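Local coordinates for multidrug resistance protein (Vibrio cholerae, PDB 1YC9) that probably acts as the trimeric outer membrane channel of a multidrug efflux system, letting toxic compounds such as antibiotics leave the cell, at residues Pro237-Thr242 / Arg421-Asp426; Tyr30-Leu35 / Asn149-Leu154. The protein carries 1 engineered substitution. All coordinates share one frame; numbering follows the deposited sequence.

Contact 1 of 2, residues Pro237-Thr242 / Arg421-Asp426; sequences PHITLT and RAFSLD
Asp-426 OD2 and Thr-242 O approach a common water: it lies 2.9 Å from Asp-426 OD2, a weak bond, and 2.6 Å from Thr-242 O, so a solvent bridge is possible but not certain. OD2 is also gripped by a salt bridge from Arg-244 and a hydrogen bond with Tyr-30 OH. Beside this polar end the contact is apolar. Phe-423 carries its CG trans to the backbone N (chi1 -178°), which sends the ring from helix 398-433 over to the loop between helices 189-223 and 260-281. Ile-239 CG2 sits over the centre of one ring face, 3.9 Å from the centroid and 4° off the normal, a nearly vertical CH-pi contact. CG1 and CD1 stay over the same face, displaced toward the CE2-CZ side, with Ile-239 CD1 3.5 Å from Phe-423 CZ. Leu-241 divides its methyls: CD1 approaches Phe-423 CD1 obliquely at 3.7 Å, while CD2 packs on Ala-422 CB and the backbone N of Phe-423. Arg-421 forms a salt bridge with Glu-211 of a neighbouring subunit. No direct hydrogen bond joins the segments, so the loop is laid on the helix through methyl-on-ring contacts, and Arg-244 would be expected to favour a charged Asp-426 carboxylate.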
ATOM      1  N   PRO A 237       2.096  19.884 -25.724  1.00 29.35           N
ATOM      2  CA  PRO A 237       3.239  19.044 -26.105  1.00 29.79           C
ATOM      3  C   PRO A 237       3.466  18.978 -27.604  1.00 30.50           C
ATOM      4  O   PRO A 237       2.518  19.128 -28.387  1.00 30.08           O
ATOM      5  CB  PRO A 237       2.839  17.653 -25.609  1.00 29.43           C
ATOM      6  CG  PRO A 237       1.859  17.929 -24.489  1.00 28.00           C
ATOM      7  CD  PRO A 237       1.067  19.089 -25.011  1.00 30.11           C
ATOM      8  N   HIS A 238       4.699  18.698 -27.979  1.00 31.14           N
ATOM      9  CA  HIS A 238       5.066  18.503 -29.384  1.00 33.02           C
ATOM     10  C   HIS A 238       6.047  17.357 -29.373  1.00 32.33           C
ATOM     11  O   HIS A 238       7.246  17.563 -29.380  1.00 32.27           O
ATOM     12  CB  HIS A 238       5.686  19.797 -29.971  1.00 33.44           C
ATOM     13  CG  HIS A 238       4.781  20.989 -29.861  1.00 38.32           C
ATOM     14  ND1 HIS A 238       3.645  21.142 -30.636  1.00 43.40           N
ATOM     15  CD2 HIS A 238       4.823  22.069 -29.041  1.00 40.40           C
ATOM     16  CE1 HIS A 238       3.048  22.282 -30.321  1.00 42.57           C
ATOM     17  NE2 HIS A 238       3.732  22.853 -29.344  1.00 43.02           N
ATOM     18  N   ILE A 239       5.506  16.148 -29.305  1.00 32.36           N
ATOM     19  CA  ILE A 239       6.263  14.918 -29.212  1.00 32.56           C
ATOM     20  C   ILE A 239       6.562  14.373 -30.606  1.00 33.40           C
ATOM     21  O   ILE A 239       5.665  14.260 -31.439  1.00 33.78           O
ATOM     22  CB  ILE A 239       5.416  13.867 -28.391  1.00 32.24           C
ATOM     23  CG1 ILE A 239       5.342  14.274 -26.917  1.00 31.28           C
ATOM     24  CG2 ILE A 239       5.914  12.404 -28.576  1.00 31.63           C
ATOM     25  CD1 ILE A 239       6.612  14.098 -26.166  1.00 32.12           C
ATOM     26  N   THR A 240       7.816  14.000 -30.835  1.00 34.61           N
ATOM     27  CA  THR A 240       8.208  13.297 -32.044  1.00 36.08           C
ATOM     28  C   THR A 240       8.442  11.854 -31.691  1.00 36.99           C
ATOM     29  O   THR A 240       9.290  11.538 -30.878  1.00 37.03           O
ATOM     30  CB  THR A 240       9.486  13.929 -32.673  1.00 36.25           C
ATOM     31  OG1 THR A 240       9.178  15.251 -33.117  1.00 36.09           O
ATOM     32  CG2 THR A 240       9.911  13.184 -33.913  1.00 37.16           C
ATOM     33  N   LEU A 241       7.657  10.989 -32.300  1.00 39.16           N
ATOM     34  CA  LEU A 241       7.748   9.564 -32.099  1.00 41.97           C
ATOM     35  C   LEU A 241       8.464   8.950 -33.272  1.00 44.41           C
ATOM     36  O   LEU A 241       8.000   9.077 -34.397  1.00 45.73           O
ATOM     37  CB  LEU A 241       6.334   8.999 -32.012  1.00 42.00           C
ATOM     38  CG  LEU A 241       5.979   7.968 -30.958  1.00 43.80           C
ATOM     39  CD1 LEU A 241       6.547   8.397 -29.603  1.00 44.89           C
ATOM     40  CD2 LEU A 241       4.482   7.821 -30.914  1.00 42.72           C
ATOM     41  N   THR A 242       9.576   8.276 -33.004  1.00 47.49           N
ATOM     42  CA  THR A 242      10.346   7.510 -33.986  1.00 49.73           C
ATOM     43  C   THR A 242      10.247   6.025 -33.638  1.00 52.02           C
ATOM     44  O   THR A 242      10.421   5.674 -32.475  1.00 52.01           O
ATOM     45  CB  THR A 242      11.833   7.908 -33.883  1.00 49.52           C
ATOM     46  OG1 THR A 242      11.995   9.291 -34.202  1.00 49.85           O
ATOM     47  CG2 THR A 242      12.684   7.178 -34.914  1.00 49.89           C
ATOM     48  N   ARG A 421      -1.544   6.176 -27.742  1.00 22.76           N
ATOM     49  CA  ARG A 421      -1.129   4.904 -27.241  1.00 22.19           C
ATOM     50  C   ARG A 421       0.252   4.502 -27.744  1.00 23.23           C
ATOM     51  O   ARG A 421       0.965   3.792 -27.036  1.00 22.90           O
ATOM     52  CB  ARG A 421      -2.164   3.835 -27.556  1.00 21.71           C
ATOM     53  CG  ARG A 421      -1.899   2.468 -26.994  1.00 21.71           C
ATOM     54  CD  ARG A 421      -3.086   1.580 -27.142  1.00 23.52           C
ATOM     55  NE  ARG A 421      -2.856   0.216 -26.714  1.00 23.08           N
ATOM     56  CZ  ARG A 421      -2.890  -0.152 -25.428  1.00 28.49           C
ATOM     57  NH1 ARG A 421      -3.109   0.735 -24.466  1.00 30.41           N
ATOM     58  NH2 ARG A 421      -2.704  -1.413 -25.103  1.00 30.00           N
ATOM     59  N   ALA A 422       0.606   4.926 -28.946  1.00 22.76           N
ATOM     60  CA  ALA A 422       1.938   4.618 -29.510  1.00 23.27           C
ATOM     61  C   ALA A 422       3.024   5.226 -28.641  1.00 22.59           C
ATOM     62  O   ALA A 422       4.023   4.578 -28.336  1.00 22.46           O
ATOM     63  CB  ALA A 422       2.039   5.110 -30.930  1.00 24.15           C
ATOM     64  N   PHE A 423       2.812   6.461 -28.186  1.00 22.30           N
ATOM     65  CA  PHE A 423       3.723   7.118 -27.276  1.00 22.69           C
ATOM     66  C   PHE A 423       3.751   6.387 -25.931  1.00 22.66           C
ATOM     67  O   PHE A 423       4.826   6.067 -25.439  1.00 22.50           O
ATOM     68  CB  PHE A 423       3.344   8.574 -27.129  1.00 23.01           C
ATOM     69  CG  PHE A 423       4.257   9.407 -26.237  1.00 23.40           C
ATOM     70  CD1 PHE A 423       5.616   9.155 -26.092  1.00 21.07           C
ATOM     71  CD2 PHE A 423       3.718  10.469 -25.535  1.00 23.00           C
ATOM     72  CE1 PHE A 423       6.420   9.983 -25.313  1.00 20.73           C
ATOM     73  CE2 PHE A 423       4.499  11.290 -24.719  1.00 22.09           C
ATOM     74  CZ  PHE A 423       5.865  11.030 -24.583  1.00 22.70           C
ATOM     75  N   SER A 424       2.570   6.063 -25.388  1.00 21.58           N
ATOM     76  CA  SER A 424       2.473   5.356 -24.136  1.00 21.73           C
ATOM     77  C   SER A 424       3.183   4.039 -24.146  1.00 21.10           C
ATOM     78  O   SER A 424       3.845   3.698 -23.156  1.00 22.49           O
ATOM     79  CB  SER A 424       1.002   5.175 -23.740  1.00 21.51           C
ATOM     80  OG  SER A 424       0.485   6.469 -23.383  1.00 22.66           O
ATOM     81  N   LEU A 425       3.054   3.309 -25.242  1.00 21.51           N
ATOM     82  CA  LEU A 425       3.729   2.016 -25.403  1.00 20.94           C
ATOM     83  C   LEU A 425       5.233   2.149 -25.506  1.00 21.71           C
ATOM     84  O   LEU A 425       5.976   1.245 -25.070  1.00 22.82           O
ATOM     85  CB  LEU A 425       3.171   1.217 -26.570  1.00 22.12           C
ATOM     86  CG  LEU A 425       1.797   0.636 -26.249  1.00 22.73           C
ATOM     87  CD1 LEU A 425       1.222  -0.002 -27.506  1.00 22.31           C
ATOM     88  CD2 LEU A 425       1.858  -0.352 -25.043  1.00 23.63           C
ATOM     89  N   ASP A 426       5.697   3.231 -26.114  1.00 21.73           N
ATOM     90  CA  ASP A 426       7.130   3.451 -26.184  1.00 22.06           C
ATOM     91  C   ASP A 426       7.624   3.676 -24.772  1.00 21.26           C
ATOM     92  O   ASP A 426       8.666   3.168 -24.366  1.00 21.36           O
ATOM     93  CB  ASP A 426       7.485   4.625 -27.107  1.00 23.04           C
ATOM     94  CG  ASP A 426       8.931   4.560 -27.566  1.00 24.87           C
ATOM     95  OD1 ASP A 426       9.294   3.526 -28.163  1.00 29.17           O
ATOM     96  OD2 ASP A 426       9.752   5.458 -27.324  1.00 27.73           O
TER
HETATM   97  O   HOH W   1      10.334   6.359 -29.972  1.00 44.75           O

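Contact 2 of 2, residues Tyr30-Leu35 / Asn149-Leu154; sequences YQDAQL and NAYAEL
Tyr-151 reaches out of helix 117-183 toward the start of helix 33-44, and its side chain passes from leucine to carboxylate. CB comes first, 4.0 Å from Leu-35 CD1. With CG opposite the backbone N (chi1 -157°), the ring runs on beneath the same leucine: Leu-35 CD1 is 3.8 Å from Tyr-151 CG and stands over one ring face, displaced toward the rim rather than centred. The CH-pi line from this methyl to the ring centroid leans 25° from the normal. Further out, Tyr-151 CE2 lies between Leu-35 CB, 3.8 Å away, and Asp-32 OD1, 3.2 Å away, so the surroundings turn polar before the tip is reached. There Tyr-151 OH donates to Asp-32 OD1 over 2.7 Å, with this oxygen lying near the plane of the ring. The hydroxyl meets the carboxylate from above its plane, and the two flat groups are turned 70° apart. Gln-34 flanks the same hydroxyl, its CB 3.4 Å from Tyr-151 OH.

Asp-32 is shared further. OD1 also accepts from the backbone N of His-238, tying a buried tyrosine and the loop carrying His-238 together. Asp-32 OD2 takes a long, weak bond of 3.3 Å from Leu-35 N, which makes Asp-32 the N-cap of helix 33-44. The partial positive charge at the start of the helix would probably stabilise the carboxylate. Pro-237 packs on Tyr-151 as well, adding a neighbour from that loop. This capped helix start, fastened to a long helix by a tyrosine, is consistent with the equatorial region flanking the alpha-helical barrel, as in TolC-type outer membrane factors.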
ATOM      1  N   TYR A  30      12.237  12.151 -27.745  1.00 30.58           N
ATOM      2  CA  TYR A  30      10.960  12.686 -28.217  1.00 30.31           C
ATOM      3  C   TYR A  30      11.023  14.131 -28.738  1.00 31.02           C
ATOM      4  O   TYR A  30      10.035  14.661 -29.225  1.00 30.83           O
ATOM      5  CB  TYR A  30       9.846  12.509 -27.139  1.00 29.05           C
ATOM      6  CG  TYR A  30       9.773  11.100 -26.662  1.00 28.12           C
ATOM      7  CD1 TYR A  30       9.377  10.085 -27.519  1.00 28.58           C
ATOM      8  CD2 TYR A  30      10.174  10.748 -25.371  1.00 28.04           C
ATOM      9  CE1 TYR A  30       9.359   8.776 -27.118  1.00 29.23           C
ATOM     10  CE2 TYR A  30      10.135   9.390 -24.948  1.00 29.12           C
ATOM     11  CZ  TYR A  30       9.705   8.439 -25.804  1.00 29.37           C
ATOM     12  OH  TYR A  30       9.694   7.110 -25.427  1.00 28.84           O
ATOM     13  N   GLN A  31      12.166  14.791 -28.551  1.00 32.13           N
ATOM     14  CA  GLN A  31      12.466  16.044 -29.238  1.00 33.50           C
ATOM     15  C   GLN A  31      11.537  17.143 -28.767  1.00 32.39           C
ATOM     16  O   GLN A  31      11.157  18.038 -29.533  1.00 32.76           O
ATOM     17  CB  GLN A  31      12.408  15.844 -30.772  1.00 33.61           C
ATOM     18  CG  GLN A  31      13.542  14.949 -31.299  1.00 38.82           C
ATOM     19  CD  GLN A  31      13.490  14.744 -32.829  1.00 42.94           C
ATOM     20  OE1 GLN A  31      13.724  15.675 -33.577  1.00 48.84           O
ATOM     21  NE2 GLN A  31      13.182  13.539 -33.271  1.00 45.97           N
ATOM     22  N   ASP A  32      11.140  17.048 -27.503  1.00 30.82           N
ATOM     23  CA  ASP A  32      10.260  18.019 -26.881  1.00 29.80           C
ATOM     24  C   ASP A  32      10.944  18.684 -25.700  1.00 30.08           C
ATOM     25  O   ASP A  32      11.071  18.122 -24.592  1.00 28.35           O
ATOM     26  CB  ASP A  32       8.944  17.358 -26.482  1.00 29.10           C
ATOM     27  CG  ASP A  32       7.965  18.331 -25.935  1.00 28.05           C
ATOM     28  OD1 ASP A  32       6.752  18.036 -26.034  1.00 26.02           O
ATOM     29  OD2 ASP A  32       8.279  19.425 -25.399  1.00 28.69           O
ATOM     30  N   ALA A  33      11.430  19.909 -25.910  1.00 29.23           N
ATOM     31  CA  ALA A  33      12.199  20.537 -24.861  1.00 29.47           C
ATOM     32  C   ALA A  33      11.494  20.933 -23.565  1.00 29.04           C
ATOM     33  O   ALA A  33      12.080  20.863 -22.506  1.00 28.10           O
ATOM     34  CB  ALA A  33      12.810  21.869 -25.426  1.00 30.33           C
ATOM     35  N   GLN A  34      10.227  21.300 -23.622  1.00 29.50           N
ATOM     36  CA  GLN A  34       9.253  21.020 -22.588  1.00 29.16           C
ATOM     37  C   GLN A  34       9.343  19.780 -21.729  1.00 28.14           C
ATOM     38  O   GLN A  34       9.486  19.913 -20.502  1.00 29.11           O
ATOM     39  CB  GLN A  34       7.820  21.347 -22.993  1.00 29.23           C
ATOM     40  CG  GLN A  34       6.993  21.741 -21.741  1.00 29.42           C
ATOM     41  CD  GLN A  34       5.591  22.109 -22.042  1.00 26.92           C
ATOM     42  OE1 GLN A  34       4.868  21.382 -22.754  1.00 32.44           O
ATOM     43  NE2 GLN A  34       5.160  23.199 -21.452  1.00 26.63           N
ATOM     44  N   LEU A  35       9.241  18.624 -22.349  1.00 27.75           N
ATOM     45  CA  LEU A  35       9.345  17.382 -21.599  1.00 27.38           C
ATOM     46  C   LEU A  35      10.705  17.300 -20.951  1.00 27.71           C
ATOM     47  O   LEU A  35      10.843  17.020 -19.763  1.00 25.85           O
ATOM     48  CB  LEU A  35       9.126  16.204 -22.525  1.00 27.29           C
ATOM     49  CG  LEU A  35       9.242  14.823 -21.856  1.00 28.39           C
ATOM     50  CD1 LEU A  35       8.308  14.764 -20.646  1.00 29.18           C
ATOM     51  CD2 LEU A  35       8.913  13.741 -22.850  1.00 27.93           C
ATOM     52  N   ASN A 149       4.658   9.757 -18.557  1.00 19.66           N
ATOM     53  CA  ASN A 149       3.305   9.206 -18.659  1.00 19.20           C
ATOM     54  C   ASN A 149       2.215  10.259 -18.414  1.00 19.43           C
ATOM     55  O   ASN A 149       1.239  10.285 -19.171  1.00 19.30           O
ATOM     56  CB  ASN A 149       3.101   7.975 -17.794  1.00 20.11           C
ATOM     57  CG  ASN A 149       3.748   6.730 -18.406  1.00 21.48           C
ATOM     58  OD1 ASN A 149       3.446   6.336 -19.510  1.00 24.02           O
ATOM     59  ND2 ASN A 149       4.645   6.143 -17.679  1.00 24.80           N
ATOM     60  N   ALA A 150       2.470  11.175 -17.484  1.00 19.06           N
ATOM     61  CA  ALA A 150       1.555  12.280 -17.237  1.00 19.69           C
ATOM     62  C   ALA A 150       1.536  13.223 -18.461  1.00 20.65           C
ATOM     63  O   ALA A 150       0.475  13.682 -18.885  1.00 19.46           O
ATOM     64  CB  ALA A 150       1.883  12.977 -15.956  1.00 19.87           C
ATOM     65  N   TYR A 151       2.700  13.359 -19.102  1.00 21.22           N
ATOM     66  CA  TYR A 151       2.864  14.144 -20.300  1.00 20.72           C
ATOM     67  C   TYR A 151       2.163  13.531 -21.501  1.00 21.13           C
ATOM     68  O   TYR A 151       1.521  14.243 -22.279  1.00 20.31           O
ATOM     69  CB  TYR A 151       4.355  14.370 -20.563  1.00 22.20           C
ATOM     70  CG  TYR A 151       4.680  15.575 -21.417  1.00 21.89           C
ATOM     71  CD1 TYR A 151       4.612  16.858 -20.899  1.00 23.03           C
ATOM     72  CD2 TYR A 151       5.096  15.412 -22.738  1.00 23.16           C
ATOM     73  CE1 TYR A 151       4.920  17.967 -21.673  1.00 24.21           C
ATOM     74  CE2 TYR A 151       5.425  16.495 -23.505  1.00 24.80           C
ATOM     75  CZ  TYR A 151       5.333  17.764 -22.977  1.00 25.17           C
ATOM     76  OH  TYR A 151       5.650  18.822 -23.752  1.00 27.30           O
ATOM     77  N   ALA A 152       2.240  12.208 -21.624  1.00 21.55           N
ATOM     78  CA  ALA A 152       1.531  11.469 -22.614  1.00 21.60           C
ATOM     79  C   ALA A 152       0.041  11.741 -22.536  1.00 21.80           C
ATOM     80  O   ALA A 152      -0.616  11.916 -23.556  1.00 20.09           O
ATOM     81  CB  ALA A 152       1.782   9.981 -22.494  1.00 20.71           C
ATOM     82  N   GLU A 153      -0.465  11.780 -21.308  1.00 21.66           N
ATOM     83  CA  GLU A 153      -1.855  12.036 -21.100  1.00 21.61           C
ATOM     84  C   GLU A 153      -2.184  13.477 -21.464  1.00 21.45           C
ATOM     85  O   GLU A 153      -3.224  13.727 -22.079  1.00 21.14           O
ATOM     86  CB  GLU A 153      -2.215  11.746 -19.649  1.00 22.54           C
ATOM     87  CG  GLU A 153      -3.669  12.037 -19.290  1.00 22.21           C
ATOM     88  CD  GLU A 153      -4.709  11.262 -20.070  1.00 20.90           C
ATOM     89  OE1 GLU A 153      -5.889  11.602 -19.852  1.00 21.08           O
ATOM     90  OE2 GLU A 153      -4.454  10.372 -20.933  1.00 19.81           O
ATOM     91  N   LEU A 154      -1.317  14.409 -21.081  1.00 21.02           N
ATOM     92  CA  LEU A 154      -1.502  15.821 -21.450  1.00 21.37           C
ATOM     93  C   LEU A 154      -1.632  15.924 -22.979  1.00 21.94           C
ATOM     94  O   LEU A 154      -2.519  16.589 -23.489  1.00 22.81           O
ATOM     95  CB  LEU A 154      -0.360  16.683 -20.938  1.00 21.32           C
ATOM     96  CG  LEU A 154      -0.527  18.171 -21.183  1.00 22.06           C
ATOM     97  CD1 LEU A 154      -1.735  18.702 -20.389  1.00 21.32           C
ATOM     98  CD2 LEU A 154       0.692  18.940 -20.789  1.00 24.70           C
TER

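In the fold
The contacts lie with centres about 8 Å apart, on the same side of the chain's centre. Along the sequence contact 2 closes before contact 1 opens: segment 30-35 meets helix 117-183, then loop 237-242 meets helix 398-433. Segments 30-35 and 237-242 meet at a probable hydrogen bond, Thr-240 N to Tyr-30 O, 2.8 Å, and Tyr-30 of contact 2 also reaches Asp-426 and, edge-to-face, Phe-423 of contact 1. The two long helices touch through Ala-152 and Phe-423. The N-terminal region and the connection between helices 189-223 and 260-281 are laid together against helices 117-183 and 398-433, well away from the four-stranded sheet, consistent with an equatorial domain flanking the helical barrel of this trimeric efflux-channel family.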